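Local coordinates for protein beta-N-acetylhexosaminidase (Bacteroides fragilis, PDB 4PYS) that probably removes terminal N-acetylhexosamine residues from glycans or glycoconjugates, as a beta-N-acetylhexosaminidase of glycoside hydrolase family 20, at residues F164-T169 and E204-I209; E208-A213 and R279-A284; N272-V277 and I286-D291; D343-D348 and H377-I382; L414-Y419 and L429-A434. All coordinates share one frame; numbering follows the deposited sequence.

Contact 1 of 5, residues F164-T169 and E204-I209; sequences FHWHLT and EEVKEI
Trp-166, in the middle of 164-169, meets Val-206 and Ile-209 of helix 203-214 with the outer end of its indole. CG of Trp-166 lies anti to the backbone N (chi1 -158°), which sends the ring out from the strand. Its six-membered ring does the touching: Trp-166 CH2 lies 3.4 Å from Ile-209 CD1, a close packing, while CZ3 is 4.2 Å from Val-206 CG2. Indole and isoleucine chain cross at about a right angle, and both methyls approach the ring obliquely. The polar end is settled separately, Trp-166 NE1 bonding to Ser-139. Further along, Leu-168 folds back, placing CD2 3.5 Å above the centre of one face of the Trp-166 ring. This is barrel packing, a parallel strand against an outer helix. Strand 163-170 runs between strands 132-138 and 219-223, and helix 146-158 flanks the site, with Ile-149 against Trp-166 and Ile-153 against Ile-209.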
# COMPACT_ATOMS: atom_id res chain seq x y z
N PHE A 164 -0.41 1.23 3.31
CA PHE A 164 0.45 1.90 2.35
C PHE A 164 1.80 1.24 2.51
O PHE A 164 2.43 1.31 3.57
CB PHE A 164 0.54 3.40 2.65
CG PHE A 164 1.53 4.14 1.78
CD1 PHE A 164 1.21 4.48 0.47
CD2 PHE A 164 2.77 4.52 2.28
CE1 PHE A 164 2.12 5.17 -0.34
CE2 PHE A 164 3.70 5.21 1.49
CZ PHE A 164 3.37 5.54 0.18
N HIS A 165 2.24 0.56 1.45
CA HIS A 165 3.50 -0.19 1.47
C HIS A 165 4.58 0.74 0.94
O HIS A 165 4.51 1.19 -0.20
CB HIS A 165 3.28 -1.42 0.57
CG HIS A 165 4.49 -2.25 0.31
ND1 HIS A 165 4.45 -3.37 -0.50
CD2 HIS A 165 5.78 -2.14 0.72
CE1 HIS A 165 5.65 -3.90 -0.59
NE2 HIS A 165 6.48 -3.18 0.15
N TRP A 166 5.55 1.08 1.79
CA TRP A 166 6.52 2.12 1.47
C TRP A 166 7.87 1.47 1.17
O TRP A 166 8.56 1.01 2.08
CB TRP A 166 6.65 3.09 2.66
CG TRP A 166 7.19 4.45 2.31
CD1 TRP A 166 7.52 4.92 1.06
CD2 TRP A 166 7.46 5.52 3.23
NE1 TRP A 166 7.99 6.22 1.16
CE2 TRP A 166 7.96 6.61 2.48
CE3 TRP A 166 7.34 5.66 4.61
CZ2 TRP A 166 8.34 7.82 3.07
CZ3 TRP A 166 7.71 6.86 5.20
CH2 TRP A 166 8.22 7.93 4.43
N HIS A 167 8.22 1.39 -0.11
CA HIS A 167 9.43 0.72 -0.55
C HIS A 167 10.54 1.74 -0.42
O HIS A 167 10.71 2.61 -1.28
CB HIS A 167 9.25 0.26 -2.01
CG HIS A 167 10.38 -0.57 -2.55
ND1 HIS A 167 10.45 -1.94 -2.38
CD2 HIS A 167 11.47 -0.22 -3.27
CE1 HIS A 167 11.55 -2.39 -2.96
NE2 HIS A 167 12.19 -1.37 -3.51
N LEU A 168 11.30 1.65 0.68
CA LEU A 168 12.20 2.71 1.12
C LEU A 168 13.66 2.50 0.78
O LEU A 168 14.46 3.43 0.92
CB LEU A 168 12.10 2.86 2.65
CG LEU A 168 10.85 3.57 3.15
CD1 LEU A 168 10.54 3.13 4.58
CD2 LEU A 168 11.07 5.06 3.08
N THR A 169 14.04 1.30 0.37
CA THR A 169 15.45 1.02 0.13
C THR A 169 15.62 0.30 -1.19
O THR A 169 14.83 -0.58 -1.53
CB THR A 169 16.08 0.16 1.24
OG1 THR A 169 15.56 -1.18 1.15
CG2 THR A 169 15.77 0.74 2.62
N GLU A 204 11.91 12.20 12.02
CA GLU A 204 10.86 13.19 12.29
C GLU A 204 9.79 13.20 11.21
O GLU A 204 8.60 13.22 11.50
CB GLU A 204 11.47 14.59 12.43
CG GLU A 204 11.72 15.01 13.86
CD GLU A 204 10.47 14.90 14.71
OE1 GLU A 204 9.45 15.54 14.36
OE2 GLU A 204 10.50 14.16 15.71
N GLU A 205 10.23 13.21 9.95
CA GLU A 205 9.30 13.13 8.82
C GLU A 205 8.48 11.83 8.83
O GLU A 205 7.29 11.84 8.51
CB GLU A 205 10.06 13.28 7.49
CG GLU A 205 10.58 14.70 7.24
CD GLU A 205 11.57 14.78 6.09
OE1 GLU A 205 12.38 13.85 5.92
OE2 GLU A 205 11.56 15.80 5.36
N VAL A 206 9.12 10.72 9.18
CA VAL A 206 8.41 9.45 9.28
C VAL A 206 7.33 9.53 10.35
O VAL A 206 6.22 9.06 10.14
CB VAL A 206 9.37 8.29 9.58
CG1 VAL A 206 8.59 7.02 9.97
CG2 VAL A 206 10.24 8.01 8.36
N LYS A 207 7.66 10.15 11.48
CA LYS A 207 6.68 10.33 12.55
C LYS A 207 5.47 11.13 12.05
O LYS A 207 4.33 10.78 12.35
CB LYS A 207 7.30 11.03 13.76
CG LYS A 207 6.38 11.04 14.97
CD LYS A 207 7.02 11.79 16.12
CE LYS A 207 6.10 11.80 17.33
NZ LYS A 207 6.11 13.12 18.02
N GLU A 208 5.73 12.18 11.28
CA GLU A 208 4.66 13.00 10.69
C GLU A 208 3.80 12.15 9.76
O GLU A 208 2.57 12.19 9.81
CB GLU A 208 5.27 14.18 9.92
CG GLU A 208 4.25 15.08 9.22
CD GLU A 208 4.89 16.19 8.40
OE1 GLU A 208 6.13 16.26 8.33
OE2 GLU A 208 4.14 17.00 7.80
N ILE A 209 4.45 11.38 8.90
CA ILE A 209 3.76 10.51 7.94
C ILE A 209 2.92 9.43 8.63
O ILE A 209 1.78 9.16 8.23
CB ILE A 209 4.77 9.92 6.94
CG1 ILE A 209 5.15 11.00 5.92
CG2 ILE A 209 4.21 8.70 6.25
CD1 ILE A 209 6.46 10.76 5.23

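Contact 2 of 5, residues E208-A213 and R279-A284; sequences EIIGYA and RMFPSA
In the outer helical layer of the catalytic barrel, Ile-210 of helix 203-214 packs on Phe-281 and Pro-282, where the chain turns from helix 264-280 toward strand 285-287. The backbones are nearest at Ile-210 and Phe-281, whose CA atoms are 7.4 Å apart. Each branch of the isoleucine has its own partner. CG1 lies beside the backbone N (chi1 -66°), and the chain runs on to the phenyl ring. There Ile-210 CD1 is 3.8 Å from Phe-281 CD2; the two side chains cross at about a right angle and the methyl comes to the ring obliquely. CG2 of Ile-210 and CD of Pro-282 reach toward each other, 4.1 Å apart. Ile-210 CG1 also rests 3.9 Å from the backbone O of Met-280, a van der Waals contact. Phe-281 is the first residue to leave helical geometry, and its O accepts a hydrogen bond from Arg-336 NH1. Inward from the contact lies the sheet: Ile-210 also touches Val-220 and Phe-281 touches Pro-222, both of strand 219-223, while Trp-166 of strand 163-170 packs on Phe-281.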
# COMPACT_ATOMS: atom_id res chain seq x y z
N GLU A 208 5.73 12.18 11.28
CA GLU A 208 4.66 13.00 10.69
C GLU A 208 3.80 12.15 9.76
O GLU A 208 2.57 12.19 9.81
CB GLU A 208 5.27 14.18 9.92
CG GLU A 208 4.25 15.08 9.22
CD GLU A 208 4.89 16.19 8.40
OE1 GLU A 208 6.13 16.26 8.33
OE2 GLU A 208 4.14 17.00 7.80
N ILE A 209 4.45 11.38 8.90
CA ILE A 209 3.76 10.51 7.94
C ILE A 209 2.92 9.43 8.63
O ILE A 209 1.78 9.16 8.23
CB ILE A 209 4.77 9.92 6.94
CG1 ILE A 209 5.15 11.00 5.92
CG2 ILE A 209 4.21 8.70 6.25
CD1 ILE A 209 6.46 10.76 5.23
N ILE A 210 3.48 8.82 9.67
CA ILE A 210 2.73 7.81 10.42
C ILE A 210 1.47 8.40 11.05
O ILE A 210 0.41 7.77 11.06
CB ILE A 210 3.60 7.17 11.53
CG1 ILE A 210 4.73 6.37 10.90
CG2 ILE A 210 2.76 6.27 12.44
CD1 ILE A 210 4.23 5.18 10.14
N GLY A 211 1.59 9.61 11.60
CA GLY A 211 0.45 10.27 12.22
C GLY A 211 -0.60 10.63 11.19
O GLY A 211 -1.80 10.44 11.40
N TYR A 212 -0.15 11.15 10.05
CA TYR A 212 -1.05 11.50 8.95
C TYR A 212 -1.83 10.29 8.46
O TYR A 212 -3.05 10.33 8.23
CB TYR A 212 -0.23 12.10 7.80
CG TYR A 212 -1.03 12.55 6.60
CD1 TYR A 212 -1.59 13.82 6.56
CD2 TYR A 212 -1.21 11.72 5.50
CE1 TYR A 212 -2.32 14.25 5.45
CE2 TYR A 212 -1.94 12.14 4.38
CZ TYR A 212 -2.49 13.41 4.37
OH TYR A 212 -3.21 13.84 3.28
N ALA A 213 -1.11 9.18 8.32
CA ALA A 213 -1.73 7.95 7.85
C ALA A 213 -2.75 7.43 8.87
O ALA A 213 -3.84 7.03 8.50
CB ALA A 213 -0.67 6.90 7.58
N ARG A 279 10.71 0.61 15.97
CA ARG A 279 10.38 1.73 16.85
C ARG A 279 9.57 2.79 16.11
O ARG A 279 8.66 3.40 16.69
CB ARG A 279 11.64 2.38 17.41
CG ARG A 279 12.42 1.51 18.34
CD ARG A 279 13.60 2.28 18.91
NE ARG A 279 14.85 1.54 18.78
CZ ARG A 279 16.04 2.11 18.63
NH1 ARG A 279 17.13 1.35 18.52
NH2 ARG A 279 16.15 3.43 18.61
N MSE A 280 9.91 3.01 14.84
CA MSE A 280 9.32 4.07 14.04
C MSE A 280 7.99 3.65 13.44
O MSE A 280 7.07 4.47 13.35
CB MSE A 280 10.25 4.48 12.90
CG MSE A 280 11.49 5.22 13.32
SE MSE A 280 12.30 5.92 11.70
CE MSE A 280 13.19 4.27 11.10
N PHE A 281 7.90 2.40 13.01
CA PHE A 281 6.72 1.91 12.30
C PHE A 281 5.97 0.91 13.16
O PHE A 281 6.41 -0.23 13.31
CB PHE A 281 7.13 1.24 10.98
CG PHE A 281 7.74 2.18 9.96
CD1 PHE A 281 9.10 2.43 9.96
CD2 PHE A 281 6.95 2.78 9.00
CE1 PHE A 281 9.67 3.29 9.02
CE2 PHE A 281 7.50 3.63 8.05
CZ PHE A 281 8.87 3.90 8.06
N PRO A 282 4.83 1.32 13.74
CA PRO A 282 4.09 0.40 14.62
C PRO A 282 3.40 -0.74 13.87
O PRO A 282 2.84 -1.63 14.53
CB PRO A 282 3.06 1.32 15.28
CG PRO A 282 2.86 2.45 14.29
CD PRO A 282 4.23 2.67 13.70
N SER A 283 3.42 -0.71 12.54
CA SER A 283 2.82 -1.76 11.70
C SER A 283 3.13 -3.18 12.17
O SER A 283 4.28 -3.52 12.43
CB SER A 283 3.32 -1.60 10.26
OG SER A 283 2.87 -2.67 9.45
N ALA A 284 2.09 -4.00 12.28
CA ALA A 284 2.25 -5.40 12.63
C ALA A 284 3.06 -6.16 11.57
O ALA A 284 3.63 -7.23 11.85
CB ALA A 284 0.89 -6.05 12.82

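Contact 3 of 5, residues N272-V277 and I286-D291; sequences NVLDEV and IHLGGD
Apolar packing joins Leu-274 and Val-277, one helical turn of 264-280, to Ile-286 and Leu-288. The tighter pair is leucine on leucine: CD2 of Leu-288 sits at the fork of Leu-274, 3.8 Å from its CD2 and 4.0 Å from its CD1, with the side chains crossing obliquely. With CG beside the backbone N (chi1 -63°), the extended chain of Leu-288 brings CD2 to the helix. Val-277 CG1 and Ile-286 CD1 touch more lightly, at 4.3 Å. Met-327 of helix 316-333 touches both leucines, and Leu-331 of the same helix touches Ile-286 and Leu-288. Helix 264-280 and strand 285-287 are consecutive in the chain, an alpha-to-beta step of the barrel, and 287-291 reads His-Leu-Gly-Gly-Asp, in keeping with the family 20 signature, whose aspartate is the first of the catalytic Asp-Glu pair in relatives. Hydrogen bonding does not link the two segments; within 286-291, the N-H of Gly-289 points to His-287 ND1 at 3.0 Å, with 153° at the hydrogen and the donor 1° from the imidazole plane. NE2 of the same ring bonds to Gln-359 OE1, so two partners fix its rotation. Asp-291, poorly ordered, hydrogen-bonds His-229 through OD2.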
# COMPACT_ATOMS: atom_id res chain seq x y z
N ASN A 272 20.02 -4.43 14.06
CA ASN A 272 20.03 -3.07 14.61
C ASN A 272 19.15 -2.13 13.78
O ASN A 272 18.45 -1.28 14.33
CB ASN A 272 21.46 -2.54 14.71
CG ASN A 272 22.28 -3.28 15.77
OD1 ASN A 272 21.73 -3.89 16.68
ND2 ASN A 272 23.60 -3.22 15.65
N VAL A 273 19.20 -2.28 12.46
CA VAL A 273 18.35 -1.48 11.57
C VAL A 273 16.88 -1.79 11.84
O VAL A 273 16.06 -0.88 11.96
CB VAL A 273 18.67 -1.73 10.08
CG1 VAL A 273 17.61 -1.08 9.19
CG2 VAL A 273 20.04 -1.19 9.74
N LEU A 274 16.54 -3.06 11.95
CA LEU A 274 15.15 -3.44 12.18
C LEU A 274 14.66 -2.99 13.56
O LEU A 274 13.47 -2.72 13.75
CB LEU A 274 14.95 -4.95 12.01
CG LEU A 274 15.05 -5.46 10.57
CD1 LEU A 274 14.69 -6.91 10.53
CD2 LEU A 274 14.12 -4.70 9.66
N ASP A 275 15.58 -2.90 14.52
CA ASP A 275 15.25 -2.35 15.84
C ASP A 275 14.66 -0.95 15.67
O ASP A 275 13.61 -0.63 16.22
CB ASP A 275 16.47 -2.32 16.76
CG ASP A 275 16.77 -3.67 17.39
OD1 ASP A 275 15.98 -4.62 17.20
OD2 ASP A 275 17.80 -3.79 18.10
N GLU A 276 15.33 -0.11 14.88
CA GLU A 276 14.87 1.26 14.68
C GLU A 276 13.61 1.31 13.82
O GLU A 276 12.69 2.07 14.12
CB GLU A 276 15.98 2.15 14.10
CG GLU A 276 17.00 2.53 15.18
CD GLU A 276 17.94 3.64 14.76
OE1 GLU A 276 17.50 4.59 14.07
OE2 GLU A 276 19.13 3.57 15.13
N VAL A 277 13.59 0.50 12.77
CA VAL A 277 12.39 0.40 11.93
C VAL A 277 11.16 0.03 12.76
O VAL A 277 10.08 0.58 12.57
CB VAL A 277 12.60 -0.59 10.78
CG1 VAL A 277 11.30 -0.82 10.02
CG2 VAL A 277 13.64 -0.04 9.82
N ILE A 286 6.14 -6.07 8.63
CA ILE A 286 7.34 -5.43 8.08
C ILE A 286 7.77 -6.22 6.86
O ILE A 286 7.86 -7.45 6.93
CB ILE A 286 8.49 -5.45 9.10
CG1 ILE A 286 8.06 -4.85 10.44
CG2 ILE A 286 9.73 -4.73 8.54
CD1 ILE A 286 7.84 -3.33 10.41
N HIS A 287 8.04 -5.54 5.75
CA HIS A 287 8.38 -6.21 4.51
C HIS A 287 9.91 -6.28 4.42
O HIS A 287 10.57 -5.26 4.57
CB HIS A 287 7.83 -5.42 3.32
CG HIS A 287 7.65 -6.22 2.07
ND1 HIS A 287 8.68 -6.92 1.47
CD2 HIS A 287 6.56 -6.41 1.28
CE1 HIS A 287 8.22 -7.52 0.38
NE2 HIS A 287 6.94 -7.22 0.24
N LEU A 288 10.45 -7.47 4.19
CA LEU A 288 11.91 -7.63 4.13
C LEU A 288 12.40 -7.92 2.72
O LEU A 288 13.55 -8.33 2.53
CB LEU A 288 12.37 -8.72 5.09
CG LEU A 288 12.11 -8.45 6.57
CD1 LEU A 288 12.61 -9.61 7.44
CD2 LEU A 288 12.75 -7.13 7.01
N GLY A 289 11.55 -7.70 1.72
CA GLY A 289 11.92 -8.00 0.35
C GLY A 289 12.22 -9.47 0.13
O GLY A 289 11.33 -10.31 0.18
N GLY A 290 13.48 -9.79 -0.13
CA GLY A 290 13.87 -11.18 -0.25
C GLY A 290 13.87 -11.73 -1.66
O GLY A 290 14.21 -12.89 -1.88
N ASP A 291 13.49 -10.89 -2.63
CA ASP A 291 13.54 -11.28 -4.03
C ASP A 291 14.95 -11.68 -4.45
O ASP A 291 15.93 -11.44 -3.73
CB ASP A 291 13.06 -10.13 -4.91
CG ASP A 291 13.91 -8.89 -4.73
OD1 ASP A 291 13.77 -8.23 -3.67
OD2 ASP A 291 14.72 -8.59 -5.63

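Contact 4 of 5, residues D343-D348 and H377-I382; sequences DVIYKD and HNYPVI. With FMT (formic acid), chain I.
His-377 and Asp-348 make the polar half of the contact, Ile-345 and Tyr-379 the apolar half. His-377 NE2 donates to Asp-348 OD1 over 3.3 Å, a long but nearly straight bond with 176° at the hydrogen. The oxygen lies in the imidazole plane, yet the donor stands above the carboxylate plane, 57° out of it. Arg-376 NH2, its stronger partner, forms a salt bridge to the same OD1. Ile-345 and Tyr-379 slide past each other in opposite directions, with Ile-345 CG2 4.0 Å from Tyr-379 CE2. The isoleucine places CG1 between its backbone N and carbonyl carbon (chi1 69°), leaving CG2 beside the N. His-377 CB sits 3.5 Å above one face of the Tyr-379 ring, toward the rim, and Tyr-379 OH bonds to Leu-352 N. Ala-374 backs both apolar residues. O1 of a formic acid, probably from the crystallisation liquor, lies at the edge of the Tyr-346 ring; its 2.3 Å approach to Tyr-346 OH is doubtfully short. Trp-361 N and Asn-362 N also bond the formic acid. Asn-378, with positive phi, closes helix 369-376 in a Schellman motif and leads to strand 381-383: a helix-to-strand turn of the barrel, packed against the loop after strand 337-341.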
# COMPACT_ATOMS: atom_id res chain seq x y z
N ASP A 343 9.54 -14.91 -4.70
CA ASP A 343 10.76 -15.56 -5.24
C ASP A 343 11.37 -16.52 -4.24
O ASP A 343 11.88 -17.59 -4.59
CB ASP A 343 11.86 -14.54 -5.49
CG ASP A 343 11.43 -13.41 -6.37
OD1 ASP A 343 10.65 -12.57 -5.88
OD2 ASP A 343 11.90 -13.36 -7.52
N VAL A 344 11.36 -16.07 -2.99
CA VAL A 344 12.01 -16.75 -1.87
C VAL A 344 11.67 -18.23 -1.80
O VAL A 344 12.52 -19.06 -1.43
CB VAL A 344 11.61 -16.05 -0.54
CG1 VAL A 344 12.22 -16.73 0.65
CG2 VAL A 344 12.03 -14.61 -0.56
N ILE A 345 10.44 -18.55 -2.18
CA ILE A 345 9.90 -19.89 -2.00
C ILE A 345 9.58 -20.61 -3.31
O ILE A 345 8.75 -21.53 -3.33
CB ILE A 345 8.66 -19.85 -1.09
CG1 ILE A 345 7.50 -19.16 -1.79
CG2 ILE A 345 8.99 -19.12 0.21
CD1 ILE A 345 6.19 -19.31 -1.06
N TYR A 346 10.23 -20.21 -4.39
CA TYR A 346 10.11 -20.93 -5.66
C TYR A 346 10.63 -22.34 -5.46
O TYR A 346 10.06 -23.30 -5.98
CB TYR A 346 10.90 -20.24 -6.77
CG TYR A 346 10.25 -19.01 -7.35
CD1 TYR A 346 8.92 -18.69 -7.07
CD2 TYR A 346 10.96 -18.17 -8.21
CE1 TYR A 346 8.33 -17.56 -7.62
CE2 TYR A 346 10.38 -17.05 -8.75
CZ TYR A 346 9.07 -16.75 -8.46
OH TYR A 346 8.51 -15.62 -9.01
N LYS A 347 11.72 -22.45 -4.71
CA LYS A 347 12.32 -23.75 -4.41
C LYS A 347 12.24 -24.03 -2.91
O LYS A 347 12.46 -23.14 -2.09
CB LYS A 347 13.79 -23.77 -4.85
CG LYS A 347 13.98 -23.71 -6.36
N ASP A 348 11.91 -25.27 -2.57
CA ASP A 348 11.86 -25.68 -1.17
C ASP A 348 13.25 -25.64 -0.56
O ASP A 348 14.25 -25.62 -1.27
CB ASP A 348 11.27 -27.09 -1.05
CG ASP A 348 9.92 -27.21 -1.73
OD1 ASP A 348 9.16 -26.22 -1.73
OD2 ASP A 348 9.61 -28.30 -2.25
N HIS A 377 3.15 -24.69 2.28
CA HIS A 377 3.92 -24.43 3.49
C HIS A 377 3.12 -23.67 4.54
O HIS A 377 3.66 -23.28 5.57
CB HIS A 377 5.18 -23.63 3.14
CG HIS A 377 6.24 -24.43 2.45
ND1 HIS A 377 7.05 -25.33 3.13
CD2 HIS A 377 6.64 -24.47 1.16
CE1 HIS A 377 7.89 -25.89 2.28
NE2 HIS A 377 7.67 -25.38 1.08
N ASN A 378 1.83 -23.45 4.26
CA ASN A 378 0.93 -22.75 5.17
C ASN A 378 1.30 -21.28 5.43
O ASN A 378 1.08 -20.77 6.53
CB ASN A 378 0.85 -23.52 6.51
CG ASN A 378 -0.46 -23.30 7.23
OD1 ASN A 378 -1.54 -23.46 6.66
ND2 ASN A 378 -0.37 -22.94 8.51
N TYR A 379 1.87 -20.61 4.42
CA TYR A 379 2.18 -19.18 4.53
C TYR A 379 1.01 -18.37 4.00
O TYR A 379 0.52 -18.64 2.91
CB TYR A 379 3.41 -18.81 3.68
CG TYR A 379 4.70 -19.55 3.98
CD1 TYR A 379 5.05 -19.93 5.27
CD2 TYR A 379 5.59 -19.85 2.95
CE1 TYR A 379 6.24 -20.60 5.52
CE2 TYR A 379 6.78 -20.52 3.19
CZ TYR A 379 7.10 -20.89 4.48
OH TYR A 379 8.28 -21.56 4.73
N PRO A 380 0.57 -17.35 4.76
CA PRO A 380 -0.42 -16.40 4.22
C PRO A 380 0.12 -15.67 3.00
O PRO A 380 1.34 -15.49 2.90
CB PRO A 380 -0.63 -15.41 5.37
CG PRO A 380 -0.16 -16.12 6.60
CD PRO A 380 0.94 -17.04 6.15
N VAL A 381 -0.77 -15.23 2.12
CA VAL A 381 -0.38 -14.67 0.82
C VAL A 381 -1.07 -13.35 0.55
O VAL A 381 -2.27 -13.20 0.79
CB VAL A 381 -0.80 -15.62 -0.33
CG1 VAL A 381 -0.58 -14.97 -1.70
CG2 VAL A 381 -0.07 -16.91 -0.25
N ILE A 382 -0.30 -12.39 0.03
CA ILE A 382 -0.86 -11.17 -0.54
C ILE A 382 -0.77 -11.28 -2.06
O ILE A 382 0.30 -11.59 -2.60
CB ILE A 382 -0.06 -9.93 -0.09
CG1 ILE A 382 -0.22 -9.74 1.42
CG2 ILE A 382 -0.53 -8.66 -0.85
CD1 ILE A 382 0.93 -8.95 2.05
C FMT I . 6.03 -14.77 -7.12
O1 FMT I . 6.65 -14.57 -8.16
O2 FMT I . 6.11 -14.05 -6.14

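Contact 5 of 5, residues L414-Y419 and L429-A434; sequences LRNPSY and LGMSSA
Met-431, modelled as selenomethionine, extends from strand 428-435 toward Asn-416, which approaches from the opposite direction, and its chain passes Ser-418 and Tyr-419 on the way. Met-431 CG lies 3.4 Å from Ser-418 O. Beyond it the chain bends at chi3 (57°), so that Met-431 CE lies 3.5 Å from Asn-416 ND2 and 4.1 Å from Ser-418 CB. The CB of Tyr-419 is directed away from the strand, yet its ring still meets the selenium obliquely, Tyr-419 CD1 to Met-431 SE being 4.3 Å. All these are van der Waals contacts; the polar ends of the partners are bound otherwise, Asn-416 ND2 to Gln-460 OE1 and Ser-418 OG to Thr-385 OG1. The surface that receives Met-431 is shaped by two overlapping turns after helix 409-415. Tyr-419 N bonds to Asn-416 O at 3.0 Å, closing a type I beta turn. Within it Ser-418 N donates to Asn-416 OD1 at 3.2 Å, with 160° at the hydrogen, an Asx turn, the donor standing 75° out of the amide carbonyl plane. OD1 takes a second hydrogen bond from Tyr-388 N, so the carboxamide is held from both of its ends. Strand 428-435, the last of the barrel, runs parallel to 381-383 and to the first strand, 132-138, and so closes the barrel; helix 453-462 lies alongside, with Gln-460 touching both Tyr-419 and Met-431.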
# COMPACT_ATOMS: atom_id res chain seq x y z
N LEU A 414 -11.03 -7.34 -16.10
CA LEU A 414 -11.60 -8.60 -16.59
C LEU A 414 -10.69 -9.81 -16.40
O LEU A 414 -11.18 -10.93 -16.41
CB LEU A 414 -11.92 -8.49 -18.09
CG LEU A 414 -12.94 -7.44 -18.52
CD1 LEU A 414 -13.02 -7.42 -20.04
CD2 LEU A 414 -14.29 -7.76 -17.90
N ARG A 415 -9.38 -9.60 -16.25
CA ARG A 415 -8.45 -10.73 -16.36
C ARG A 415 -7.32 -10.72 -15.32
O ARG A 415 -6.25 -11.26 -15.56
CB ARG A 415 -7.87 -10.80 -17.79
CG ARG A 415 -8.87 -11.31 -18.85
CD ARG A 415 -8.32 -11.24 -20.29
NE ARG A 415 -8.08 -9.87 -20.72
CZ ARG A 415 -9.01 -9.08 -21.26
NH1 ARG A 415 -10.25 -9.51 -21.43
NH2 ARG A 415 -8.70 -7.84 -21.63
N ASN A 416 -7.59 -10.14 -14.15
CA ASN A 416 -6.55 -9.99 -13.12
C ASN A 416 -6.38 -11.26 -12.31
O ASN A 416 -7.28 -11.66 -11.58
CB ASN A 416 -6.95 -8.84 -12.18
CG ASN A 416 -5.85 -8.45 -11.22
OD1 ASN A 416 -4.72 -8.92 -11.31
ND2 ASN A 416 -6.19 -7.56 -10.28
N PRO A 417 -5.20 -11.91 -12.41
CA PRO A 417 -4.95 -13.12 -11.62
C PRO A 417 -5.06 -12.89 -10.12
O PRO A 417 -5.32 -13.84 -9.38
CB PRO A 417 -3.50 -13.47 -11.99
CG PRO A 417 -3.29 -12.87 -13.34
CD PRO A 417 -4.07 -11.58 -13.30
N SER A 418 -4.85 -11.65 -9.68
CA SER A 418 -4.89 -11.33 -8.25
C SER A 418 -6.30 -11.15 -7.71
O SER A 418 -6.50 -11.10 -6.50
CB SER A 418 -4.03 -10.11 -7.95
OG SER A 418 -2.65 -10.45 -8.01
N TYR A 419 -7.29 -11.07 -8.60
CA TYR A 419 -8.68 -10.96 -8.18
C TYR A 419 -9.31 -12.35 -8.14
O TYR A 419 -9.53 -12.98 -9.18
CB TYR A 419 -9.46 -10.03 -9.12
CG TYR A 419 -10.91 -9.89 -8.74
CD1 TYR A 419 -11.29 -9.66 -7.42
CD2 TYR A 419 -11.92 -10.00 -9.70
CE1 TYR A 419 -12.64 -9.54 -7.06
CE2 TYR A 419 -13.26 -9.88 -9.35
CZ TYR A 419 -13.61 -9.64 -8.02
OH TYR A 419 -14.95 -9.52 -7.67
N LEU A 429 -4.83 -13.29 2.01
CA LEU A 429 -5.15 -12.12 2.82
C LEU A 429 -5.85 -11.03 2.04
O LEU A 429 -6.72 -10.33 2.57
CB LEU A 429 -3.88 -11.54 3.43
CG LEU A 429 -3.13 -12.45 4.39
CD1 LEU A 429 -1.93 -11.70 4.96
CD2 LEU A 429 -4.04 -12.94 5.51
N GLY A 430 -5.46 -10.86 0.78
CA GLY A 430 -6.03 -9.81 -0.03
C GLY A 430 -5.15 -9.50 -1.22
O GLY A 430 -4.46 -10.39 -1.73
N MSE A 431 -5.15 -8.24 -1.62
CA MSE A 431 -4.53 -7.81 -2.86
C MSE A 431 -3.66 -6.58 -2.64
O MSE A 431 -3.92 -5.77 -1.74
CB MSE A 431 -5.62 -7.43 -3.87
CG MSE A 431 -6.57 -8.56 -4.19
SE MSE A 431 -7.95 -7.88 -5.41
CE MSE A 431 -6.80 -7.23 -6.83
N SER A 432 -2.65 -6.43 -3.49
CA SER A 432 -1.86 -5.21 -3.50
C SER A 432 -1.86 -4.58 -4.88
O SER A 432 -2.22 -5.23 -5.87
CB SER A 432 -0.41 -5.47 -3.05
OG SER A 432 0.22 -6.41 -3.89
N SER A 433 -1.47 -3.31 -4.93
CA SER A 433 -1.28 -2.58 -6.17
C SER A 433 0.06 -1.89 -6.00
O SER A 433 0.46 -1.62 -4.86
CB SER A 433 -2.38 -1.55 -6.35
OG SER A 433 -2.51 -0.73 -5.21
N ALA A 434 0.76 -1.63 -7.09
CA ALA A 434 2.10 -1.07 -6.95
C ALA A 434 2.45 -0.06 -8.02
O ALA A 434 2.00 -0.15 -9.17
CB ALA A 434 3.15 -2.17 -6.95

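In the fold
All five contacts lie in the family 20 catalytic region, and four reach the barrel sheet directly. Contacts 1, 3 and 5 are buried; contacts 2 and 4 lie partly at the surface, with Pro-282, Asp-348 and His-377 at their outer edges. Contacts 1 and 2 share helix 203-214 and touch, Phe-281 CZ lying 3.7 Å from Val-206 CG1. Contact 3 uses the body of helix 264-280, contact 2 its C-terminal end and the turn after it. Only contact 4 has a hydrogen bond between its segments, a histidine-carboxylate one; the others meet by packing, in contact 5 around a selenomethionine beside a hydrogen-bonded turn. Strands 381-383 and 428-435, of contacts 4 and 5, are sheet neighbours.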